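FdtA domain-containing protein (Helicobacter canadensis MIT 98-5491, PDB 7N67) probably acts as a 3,4-ketoisomerase on a dTDP-linked keto sugar, one step in making an unusual formylated sugar. Local coordinates at residues B[87-92]-B[117-122]; B[23-28]-B[96-101]; B[78-83]-B[128-133]. All coordinates share one frame; numbering follows the deposited sequence.

Contact 1: B[87-92]-B[117-122]; sequences CEIVLN and REMRNF
In the five-stranded antiparallel sheet of a cupin-type beta fold, Cys87 to Leu91 meet Arg117 to Phe122, the directions of 87-92 and 117-120 lying 161° apart. Glu88-Arg120 and Val90-Glu118 are hydrogen-bonded pairs, while Ile89-Met119 and Leu91-Arg117 are non-hydrogen-bonded ones. Four backbone bonds fix this register, including Glu88 N to Arg120 O at 2.7 Å and Val90 N to Glu118 O at 2.8 Å.

The face of Glu88 and Val90 combines a weakly bonded salt bridge, an amide-carboxylate bond and apolar packing. The Glu88 chain is extended, with CG anti to the backbone N (chi1 -171°), and runs alongside Arg120 in the same direction. Glu88 OE1 forms a salt bridge with Arg120 NH2 at 2.8 Å, but the carboxylate and guanidinium planes stand 87° apart and the bond is bent and weak. OE1 has a second partner in the hydroxyl of Ser99. Asn121 ND2 donates to Glu88 OE2 at 2.8 Å; the oxygen lies in the plane of the amide and is met nearly end-on. Val90 CG2 sits over the centre of one guanidinium face, 3.4 Å from CZ of Arg120, so a methyl group packs against the flat cation.

The opposite face, carrying Ile89, Leu91, Arg117 and Met119, is turned to strand 107-111 and the nucleotide pocket. Here Ile89 CD1 rests 3.8 Å from Met119 CB. Where the strand gives way to a loop, Phe122 reaches back toward Cys87: Cys87 SG lies 4.3 Å from the ring centroid of Phe122 in an oblique sulfur-aromatic contact, and CB of Cys87 comes to 3.4 Å from CD2 of the same ring.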
loop_
_atom_site.group_PDB
_atom_site.type_symbol
_atom_site.label_atom_id
_atom_site.label_comp_id
_atom_site.label_asym_id
_atom_site.label_seq_id
_atom_site.Cartn_x
_atom_site.Cartn_y
_atom_site.Cartn_z
ATOM N N CYS B 87 -1.274 10.196 -7.598
ATOM C CA CYS B 87 -0.867 10.526 -8.972
ATOM C C CYS B 87 -1.295 11.950 -9.310
ATOM O O CYS B 87 -1.990 12.581 -8.498
ATOM C CB CYS B 87 -1.380 9.476 -9.944
ATOM S SG CYS B 87 -2.950 9.909 -10.711
ATOM N N GLU B 88 -0.794 12.450 -10.434
ATOM C CA GLU B 88 -1.131 13.787 -10.960
ATOM C C GLU B 88 -2.093 13.612 -12.135
ATOM O O GLU B 88 -1.646 13.145 -13.199
ATOM C CB GLU B 88 0.144 14.528 -11.356
ATOM C CG GLU B 88 -0.131 15.975 -11.689
ATOM C CD GLU B 88 1.070 16.719 -12.229
ATOM O OE1 GLU B 88 0.869 17.768 -12.879
ATOM O OE2 GLU B 88 2.199 16.235 -12.007
ATOM N N ILE B 89 -3.358 13.989 -11.945
ATOM C CA ILE B 89 -4.358 14.061 -13.053
ATOM C C ILE B 89 -4.118 15.358 -13.817
ATOM O O ILE B 89 -4.112 16.404 -13.168
ATOM C CB ILE B 89 -5.816 13.979 -12.565
ATOM C CG1 ILE B 89 -6.040 12.871 -11.529
ATOM C CG2 ILE B 89 -6.741 13.824 -13.763
ATOM C CD1 ILE B 89 -5.573 11.517 -11.972
ATOM N N VAL B 90 -3.935 15.266 -15.137
ATOM C CA VAL B 90 -3.770 16.440 -16.043
ATOM C C VAL B 90 -4.963 16.476 -17.001
ATOM O O VAL B 90 -5.151 15.519 -17.777
ATOM C CB VAL B 90 -2.437 16.423 -16.820
ATOM C CG1 VAL B 90 -2.206 17.746 -17.536
ATOM C CG2 VAL B 90 -1.253 16.095 -15.926
ATOM N N LEU B 91 -5.691 17.588 -16.949
ATOM C CA LEU B 91 -7.005 17.828 -17.585
ATOM C C LEU B 91 -6.850 18.931 -18.631
ATOM O O LEU B 91 -6.225 19.976 -18.344
ATOM C CB LEU B 91 -8.000 18.268 -16.511
ATOM C CG LEU B 91 -8.378 17.215 -15.474
ATOM C CD1 LEU B 91 -9.517 17.734 -14.607
ATOM C CD2 LEU B 91 -8.748 15.889 -16.143
ATOM N N ASN B 92 -7.433 18.718 -19.798
ATOM C CA ASN B 92 -7.302 19.670 -20.917
ATOM C C ASN B 92 -8.601 19.603 -21.702
ATOM O O ASN B 92 -8.966 18.488 -22.101
ATOM C CB ASN B 92 -6.061 19.353 -21.754
ATOM C CG ASN B 92 -5.811 20.420 -22.796
ATOM O OD1 ASN B 92 -6.583 20.557 -23.748
ATOM N ND2 ASN B 92 -4.765 21.200 -22.591
ATOM N N ARG B 117 -7.703 13.780 -20.698
ATOM C CA ARG B 117 -7.120 13.560 -19.350
ATOM C C ARG B 117 -5.907 12.642 -19.486
ATOM O O ARG B 117 -5.911 11.755 -20.378
ATOM C CB ARG B 117 -8.153 13.047 -18.334
ATOM C CG ARG B 117 -8.403 11.544 -18.319
ATOM C CD ARG B 117 -9.076 11.028 -19.588
ATOM N NE ARG B 117 -10.324 11.731 -19.876
ATOM C CZ ARG B 117 -11.499 11.460 -19.301
ATOM N NH1 ARG B 117 -11.592 10.491 -18.402
ATOM N NH2 ARG B 117 -12.573 12.163 -19.615
ATOM N N GLU B 118 -4.899 12.914 -18.656
ATOM C CA GLU B 118 -3.735 12.029 -18.425
ATOM C C GLU B 118 -3.562 11.843 -16.910
ATOM O O GLU B 118 -4.047 12.680 -16.136
ATOM C CB GLU B 118 -2.479 12.618 -19.076
ATOM C CG GLU B 118 -2.753 13.281 -20.406
ATOM C CD GLU B 118 -1.522 13.656 -21.208
ATOM O OE1 GLU B 118 -0.408 13.484 -20.689
ATOM O OE2 GLU B 118 -1.694 14.137 -22.351
ATOM N N MET B 119 -2.880 10.780 -16.512
ATOM C CA MET B 119 -2.560 10.538 -15.099
ATOM C C MET B 119 -1.104 10.091 -15.038
ATOM O O MET B 119 -0.775 9.032 -15.578
ATOM C CB MET B 119 -3.512 9.528 -14.437
ATOM C CG MET B 119 -4.084 8.440 -15.336
ATOM S SD MET B 119 -5.436 8.913 -16.488
ATOM C CE MET B 119 -6.861 9.133 -15.424
ATOM N N ARG B 120 -0.264 10.931 -14.439
ATOM C CA ARG B 120 1.211 10.754 -14.422
ATOM C C ARG B 120 1.742 10.898 -12.989
ATOM O O ARG B 120 0.943 11.193 -12.069
ATOM C CB ARG B 120 1.829 11.760 -15.389
ATOM C CG ARG B 120 1.283 13.170 -15.243
ATOM C CD ARG B 120 2.076 14.164 -16.069
ATOM N NE ARG B 120 2.169 15.455 -15.394
ATOM C CZ ARG B 120 2.132 16.640 -16.009
ATOM N NH1 ARG B 120 1.975 16.709 -17.327
ATOM N NH2 ARG B 120 2.236 17.744 -15.285
ATOM N N ASN B 121 3.032 10.614 -12.801
ATOM C CA ASN B 121 3.717 10.695 -11.482
ATOM C C ASN B 121 2.979 9.803 -10.477
ATOM O O ASN B 121 2.827 10.196 -9.316
ATOM C CB ASN B 121 3.845 12.157 -11.041
ATOM C CG ASN B 121 4.598 12.969 -12.074
ATOM O OD1 ASN B 121 5.595 12.493 -12.613
ATOM N ND2 ASN B 121 4.133 14.177 -12.368
ATOM N N PHE B 122 2.504 8.650 -10.941
ATOM C CA PHE B 122 1.957 7.581 -10.087
ATOM C C PHE B 122 3.045 7.231 -9.087
ATOM O O PHE B 122 4.157 6.979 -9.533
ATOM C CB PHE B 122 1.607 6.328 -10.888
ATOM C CG PHE B 122 0.241 6.330 -11.518
ATOM C CD1 PHE B 122 0.097 6.383 -12.899
ATOM C CD2 PHE B 122 -0.899 6.248 -10.728
ATOM C CE1 PHE B 122 -1.162 6.366 -13.472
ATOM C CE2 PHE B 122 -2.155 6.241 -11.305
ATOM C CZ PHE B 122 -2.286 6.300 -12.672
#

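Contact 2: B[23-28]-B[96-101]; sequences MDYKIL and NDKSII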
loop_
_atom_site.group_PDB
_atom_site.type_symbol
_atom_site.label_atom_id
_atom_site.label_comp_id
_atom_site.label_asym_id
_atom_site.label_seq_id
_atom_site.Cartn_x
_atom_site.Cartn_y
_atom_site.Cartn_z
ATOM N N MET B 23 -13.547 24.845 -16.535
ATOM C CA MET B 23 -13.431 23.462 -17.092
ATOM C C MET B 23 -14.437 22.522 -16.399
ATOM O O MET B 23 -14.752 22.778 -15.231
ATOM C CB MET B 23 -12.024 22.895 -16.868
ATOM C CG MET B 23 -10.918 23.660 -17.545
ATOM S SD MET B 23 -9.332 22.883 -17.207
ATOM C CE MET B 23 -9.178 21.715 -18.556
ATOM N N ASP B 24 -14.877 21.450 -17.072
ATOM C CA ASP B 24 -15.939 20.537 -16.574
ATOM C C ASP B 24 -15.340 19.408 -15.714
ATOM O O ASP B 24 -15.463 18.216 -16.095
ATOM C CB ASP B 24 -16.792 19.987 -17.720
ATOM C CG ASP B 24 -18.102 19.411 -17.195
ATOM O OD1 ASP B 24 -18.434 19.728 -16.030
ATOM O OD2 ASP B 24 -18.772 18.644 -17.941
ATOM N N TYR B 25 -14.760 19.766 -14.567
ATOM C CA TYR B 25 -14.281 18.837 -13.509
ATOM C C TYR B 25 -14.810 19.380 -12.185
ATOM O O TYR B 25 -15.052 20.588 -12.110
ATOM C CB TYR B 25 -12.748 18.686 -13.514
ATOM C CG TYR B 25 -11.983 19.855 -12.946
ATOM C CD1 TYR B 25 -11.717 19.935 -11.592
ATOM C CD2 TYR B 25 -11.564 20.913 -13.742
ATOM C CE1 TYR B 25 -11.064 21.020 -11.033
ATOM C CE2 TYR B 25 -10.893 22.006 -13.204
ATOM C CZ TYR B 25 -10.641 22.056 -11.843
ATOM O OH TYR B 25 -9.967 23.090 -11.268
ATOM N N LYS B 26 -14.977 18.517 -11.188
ATOM C CA LYS B 26 -15.262 18.946 -9.793
ATOM C C LYS B 26 -14.453 18.086 -8.819
ATOM O O LYS B 26 -14.357 16.846 -9.026
ATOM C CB LYS B 26 -16.764 18.901 -9.489
ATOM C CG LYS B 26 -17.147 19.484 -8.132
ATOM C CD LYS B 26 -18.512 20.166 -8.087
ATOM C CE LYS B 26 -19.690 19.210 -7.993
ATOM N NZ LYS B 26 -20.238 19.100 -6.614
ATOM N N ILE B 27 -13.873 18.744 -7.816
ATOM C CA ILE B 27 -13.256 18.076 -6.638
ATOM C C ILE B 27 -14.412 17.630 -5.741
ATOM O O ILE B 27 -15.214 18.492 -5.372
ATOM C CB ILE B 27 -12.294 18.999 -5.862
ATOM C CG1 ILE B 27 -11.301 19.736 -6.765
ATOM C CG2 ILE B 27 -11.584 18.216 -4.760
ATOM C CD1 ILE B 27 -10.300 18.846 -7.431
ATOM N N LEU B 28 -14.475 16.338 -5.403
ATOM C CA LEU B 28 -15.520 15.774 -4.510
ATOM C C LEU B 28 -14.864 15.443 -3.167
ATOM O O LEU B 28 -13.872 14.695 -3.162
ATOM C CB LEU B 28 -16.132 14.543 -5.179
ATOM C CG LEU B 28 -16.635 14.758 -6.607
ATOM C CD1 LEU B 28 -17.038 13.441 -7.247
ATOM C CD2 LEU B 28 -17.805 15.726 -6.646
ATOM N N ASN B 96 -5.499 25.376 -21.751
ATOM C CA ASN B 96 -4.330 25.047 -20.885
ATOM C C ASN B 96 -4.602 23.829 -19.986
ATOM O O ASN B 96 -5.750 23.656 -19.510
ATOM C CB ASN B 96 -3.946 26.227 -19.989
ATOM C CG ASN B 96 -3.488 27.433 -20.780
ATOM O OD1 ASN B 96 -4.279 28.335 -21.032
ATOM N ND2 ASN B 96 -2.229 27.445 -21.192
ATOM N N ASP B 97 -3.560 23.027 -19.767
ATOM C CA ASP B 97 -3.520 21.928 -18.775
ATOM C C ASP B 97 -3.858 22.464 -17.372
ATOM O O ASP B 97 -3.299 23.524 -16.992
ATOM C CB ASP B 97 -2.141 21.265 -18.774
ATOM C CG ASP B 97 -1.893 20.272 -19.907
ATOM O OD1 ASP B 97 -2.821 20.017 -20.741
ATOM O OD2 ASP B 97 -0.760 19.735 -19.935
ATOM N N LYS B 98 -4.762 21.772 -16.654
ATOM C CA LYS B 98 -5.007 21.895 -15.187
ATOM C C LYS B 98 -4.513 20.615 -14.509
ATOM O O LYS B 98 -5.014 19.523 -14.868
ATOM C CB LYS B 98 -6.495 22.102 -14.890
ATOM C CG LYS B 98 -6.807 23.138 -13.822
ATOM C CD LYS B 98 -6.974 22.578 -12.426
ATOM C CE LYS B 98 -7.204 23.647 -11.375
ATOM N NZ LYS B 98 -5.954 24.354 -11.010
ATOM N N SER B 99 -3.536 20.724 -13.606
ATOM C CA SER B 99 -3.057 19.597 -12.768
ATOM C C SER B 99 -3.925 19.495 -11.514
ATOM O O SER B 99 -4.178 20.533 -10.895
ATOM C CB SER B 99 -1.616 19.753 -12.432
ATOM O OG SER B 99 -0.839 19.263 -13.513
ATOM N N ILE B 100 -4.424 18.302 -11.194
ATOM C CA ILE B 100 -5.072 18.014 -9.879
ATOM C C ILE B 100 -4.349 16.830 -9.263
ATOM O O ILE B 100 -4.342 15.746 -9.877
ATOM C CB ILE B 100 -6.579 17.755 -10.006
ATOM C CG1 ILE B 100 -7.300 18.997 -10.528
ATOM C CG2 ILE B 100 -7.158 17.302 -8.674
ATOM C CD1 ILE B 100 -8.243 18.696 -11.661
ATOM N N ILE B 101 -3.741 17.042 -8.106
ATOM C CA ILE B 101 -3.065 15.949 -7.357
ATOM C C ILE B 101 -4.127 15.248 -6.523
ATOM O O ILE B 101 -4.800 15.941 -5.762
ATOM C CB ILE B 101 -1.901 16.470 -6.497
ATOM C CG1 ILE B 101 -0.711 16.842 -7.382
ATOM C CG2 ILE B 101 -1.536 15.436 -5.443
ATOM C CD1 ILE B 101 -0.219 18.254 -7.193
#
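Tyr25 and Ile100 meet obliquely, the isoleucine methyl pressed onto one face of the phenol ring. Ile100 CD1 lies 3.6 Å above the ring plane of Tyr25, displaced toward the rim, and its 3.9 Å to the centroid satisfies the geometry of a CH-pi contact. A chi1 of 75° places Tyr25 CG between the backbone N and the carbonyl carbon, and the ring thereby extends toward strand 98-102.

Lys98 crosses Tyr25 at about a right angle, its CD 3.7 Å from Tyr25 CZ; the still closer approach of its CE to the phenol oxygen is doubtful. Met23 lies across the base of the same lysine, its SD 3.7 Å from Lys98 CB. On the other flank Ile27 and Ile100 slide past each other in opposite directions, with Ile27 CD1 3.7 Å from Ile100 CG2.

The axes of 25-28 and 98-101 are 10.3 Å apart and inclined by 18°, a separation that fits packing between two sheets and excludes pairing within one. Strand 25-35 pairs here with 107-111 in the six-stranded sheet, whereas 98-102, outermost in the five-stranded sheet within this chain, bonds to 87-92; Leu91 and Leu109, from those two neighbouring strands, both touch Tyr25 and Ile100.

Contact 3: B[78-83]-B[128-133]; sequences QVLIMM and LLVLAS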
loop_
_atom_site.group_PDB
_atom_site.type_symbol
_atom_site.label_atom_id
_atom_site.label_comp_id
_atom_site.label_asym_id
_atom_site.label_seq_id
_atom_site.Cartn_x
_atom_site.Cartn_y
_atom_site.Cartn_z
ATOM N N GLN B 78 -16.924 10.419 -15.657
ATOM C CA GLN B 78 -16.167 9.520 -14.743
ATOM C C GLN B 78 -15.995 10.214 -13.390
ATOM O O GLN B 78 -16.033 11.459 -13.359
ATOM C CB GLN B 78 -14.806 9.156 -15.332
ATOM C CG GLN B 78 -14.871 8.227 -16.540
ATOM C CD GLN B 78 -13.485 7.770 -16.924
ATOM O OE1 GLN B 78 -12.495 8.375 -16.541
ATOM N NE2 GLN B 78 -13.385 6.684 -17.667
ATOM N N VAL B 79 -15.821 9.429 -12.318
ATOM C CA VAL B 79 -15.309 9.917 -11.003
ATOM C C VAL B 79 -14.065 9.101 -10.624
ATOM O O VAL B 79 -14.174 7.871 -10.540
ATOM C CB VAL B 79 -16.392 9.852 -9.916
ATOM C CG1 VAL B 79 -15.804 9.983 -8.518
ATOM C CG2 VAL B 79 -17.453 10.905 -10.137
ATOM N N LEU B 80 -12.945 9.788 -10.384
ATOM C CA LEU B 80 -11.614 9.186 -10.089
ATOM C C LEU B 80 -11.366 9.245 -8.587
ATOM O O LEU B 80 -11.651 10.286 -7.985
ATOM C CB LEU B 80 -10.525 9.967 -10.831
ATOM C CG LEU B 80 -10.212 9.489 -12.241
ATOM C CD1 LEU B 80 -11.422 9.621 -13.140
ATOM C CD2 LEU B 80 -9.023 10.248 -12.800
ATOM N N ILE B 81 -10.865 8.157 -8.017
ATOM C CA ILE B 81 -10.465 8.071 -6.584
ATOM C C ILE B 81 -9.136 7.318 -6.498
ATOM O O ILE B 81 -9.097 6.174 -6.969
ATOM C CB ILE B 81 -11.571 7.362 -5.798
ATOM C CG1 ILE B 81 -12.921 8.036 -6.060
ATOM C CG2 ILE B 81 -11.208 7.315 -4.322
ATOM C CD1 ILE B 81 -14.104 7.281 -5.543
ATOM N N MET B 82 -8.083 7.958 -5.985
ATOM C CA MET B 82 -6.816 7.257 -5.628
ATOM C C MET B 82 -7.030 6.503 -4.322
ATOM O O MET B 82 -7.000 7.137 -3.259
ATOM C CB MET B 82 -5.640 8.218 -5.435
ATOM C CG MET B 82 -5.189 8.847 -6.725
ATOM S SD MET B 82 -4.781 7.617 -7.988
ATOM C CE MET B 82 -3.310 6.902 -7.259
ATOM N N MET B 83 -7.185 5.190 -4.404
ATOM C CA MET B 83 -7.388 4.357 -3.196
ATOM C C MET B 83 -6.052 4.130 -2.479
ATOM O O MET B 83 -6.083 3.898 -1.274
ATOM C CB MET B 83 -8.038 3.014 -3.539
ATOM C CG MET B 83 -9.142 2.685 -2.579
ATOM S SD MET B 83 -10.639 2.360 -3.496
ATOM C CE MET B 83 -10.752 0.597 -3.214
ATOM N N LEU B 128 -5.776 3.307 -8.630
ATOM C CA LEU B 128 -6.822 4.284 -9.000
ATOM C C LEU B 128 -8.124 3.526 -9.215
ATOM O O LEU B 128 -8.090 2.487 -9.914
ATOM C CB LEU B 128 -6.385 4.991 -10.275
ATOM C CG LEU B 128 -7.424 5.897 -10.932
ATOM C CD1 LEU B 128 -7.744 7.087 -10.041
ATOM C CD2 LEU B 128 -6.926 6.374 -12.286
ATOM N N LEU B 129 -9.209 3.997 -8.596
ATOM C CA LEU B 129 -10.581 3.491 -8.843
ATOM C C LEU B 129 -11.298 4.502 -9.730
ATOM O O LEU B 129 -11.125 5.713 -9.488
ATOM C CB LEU B 129 -11.305 3.314 -7.504
ATOM C CG LEU B 129 -12.760 2.873 -7.612
ATOM C CD1 LEU B 129 -12.875 1.486 -8.237
ATOM C CD2 LEU B 129 -13.419 2.917 -6.243
ATOM N N VAL B 130 -12.049 4.026 -10.724
ATOM C CA VAL B 130 -12.840 4.903 -11.641
ATOM C C VAL B 130 -14.289 4.411 -11.671
ATOM O O VAL B 130 -14.533 3.244 -12.048
ATOM C CB VAL B 130 -12.236 4.956 -13.059
ATOM C CG1 VAL B 130 -13.021 5.892 -13.970
ATOM C CG2 VAL B 130 -10.773 5.372 -13.034
ATOM N N LEU B 131 -15.205 5.272 -11.258
ATOM C CA LEU B 131 -16.666 5.071 -11.403
ATOM C C LEU B 131 -17.061 5.695 -12.741
ATOM O O LEU B 131 -16.791 6.908 -12.916
ATOM C CB LEU B 131 -17.363 5.763 -10.228
ATOM C CG LEU B 131 -17.399 5.009 -8.890
ATOM C CD1 LEU B 131 -16.292 3.983 -8.753
ATOM C CD2 LEU B 131 -17.340 5.980 -7.732
ATOM N N ALA B 132 -17.608 4.903 -13.667
ATOM C CA ALA B 132 -17.963 5.351 -15.035
ATOM C C ALA B 132 -19.483 5.303 -15.248
ATOM O O ALA B 132 -20.121 4.354 -14.731
ATOM C CB ALA B 132 -17.228 4.511 -16.058
ATOM N N SER B 133 -19.985 6.246 -16.066
ATOM C CA SER B 133 -21.413 6.541 -16.364
ATOM C C SER B 133 -21.994 5.595 -17.419
ATOM O O SER B 133 -23.203 5.711 -17.678
ATOM C CB SER B 133 -21.578 7.982 -16.822
ATOM O OG SER B 133 -21.066 8.184 -18.150
#
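Ile81 O accepts the backbone N-H of Leu129 at 2.7 Å, a nearly straight bond (169° at the hydrogen), and the Leu128 methyl CD1 also packs 3.5 Å from this oxygen. The return bond, Ile81 N to Leu129 O, completes one hydrogen-bonded antiparallel pair; Val79 and Leu131 form the next, with Val79 N 2.8 Å from Leu131 O. Directions of 78-82 and 128-132 that differ by 163° agree with this regular ladder.

The side chains sort onto two faces. Gln78, Leu80, Met82, Leu128, Val130 and Ala132 share one. Val130 CG1 approaches the whole Gln78 amide, 3.5 Å from CD and scarcely farther from OE1 and NE2, while Gln78 NE2 hydrogen-bonds the hydroxyl of Tyr57, a residue of the nucleotide pocket. Further along, Leu128 CG is anti to the backbone N (chi1 171°), and its CD1 lies against Met82 SD at 3.6 Å. This methionine is bent at chi2 and chi3, which brings its sulfur over to the leucine.

The other face carries Val79, Ile81, Leu129 and Leu131. Ile81 CD1 and Leu131 CD2 touch diagonally at 4.1 Å. Met83, where the chain turns a corner, reaches Leu129, its SD 3.9 Å from Leu129 CD2. This side belongs partly to a subunit interface: Tyr58 and Ile56 of the second subunit pack on Ile81 and Leu131 respectively, and its Met83 meets both Leu129 and Met83. Within the six-stranded sheet, strand 78-84 continues to 107-111 on its far edge and strand 127-132 to 55-60, so the pair is interior to the sheet.

In the fold
The three contacts describe two facing sheets. Contacts 1 and 2 have centres about 10 Å apart and share the step from strand 87-92 to 98-102, where Ile89 O and Ile100 N are 2.8 Å apart. Contact 3 lies in the other sheet, its centre about 13 Å from that of contact 1, and side chains of the two meet between the sheets: Met119 CE is 3.6 Å from Leu80 CD2. Contact 2 spans the same two sheets away from the annotated sites. Contacts 1 and 3 both border the thymidine diphosphate pocket: the Met119 side chain is about 5 Å and the Gln78 side chain about 6 Å from the bound nucleotide.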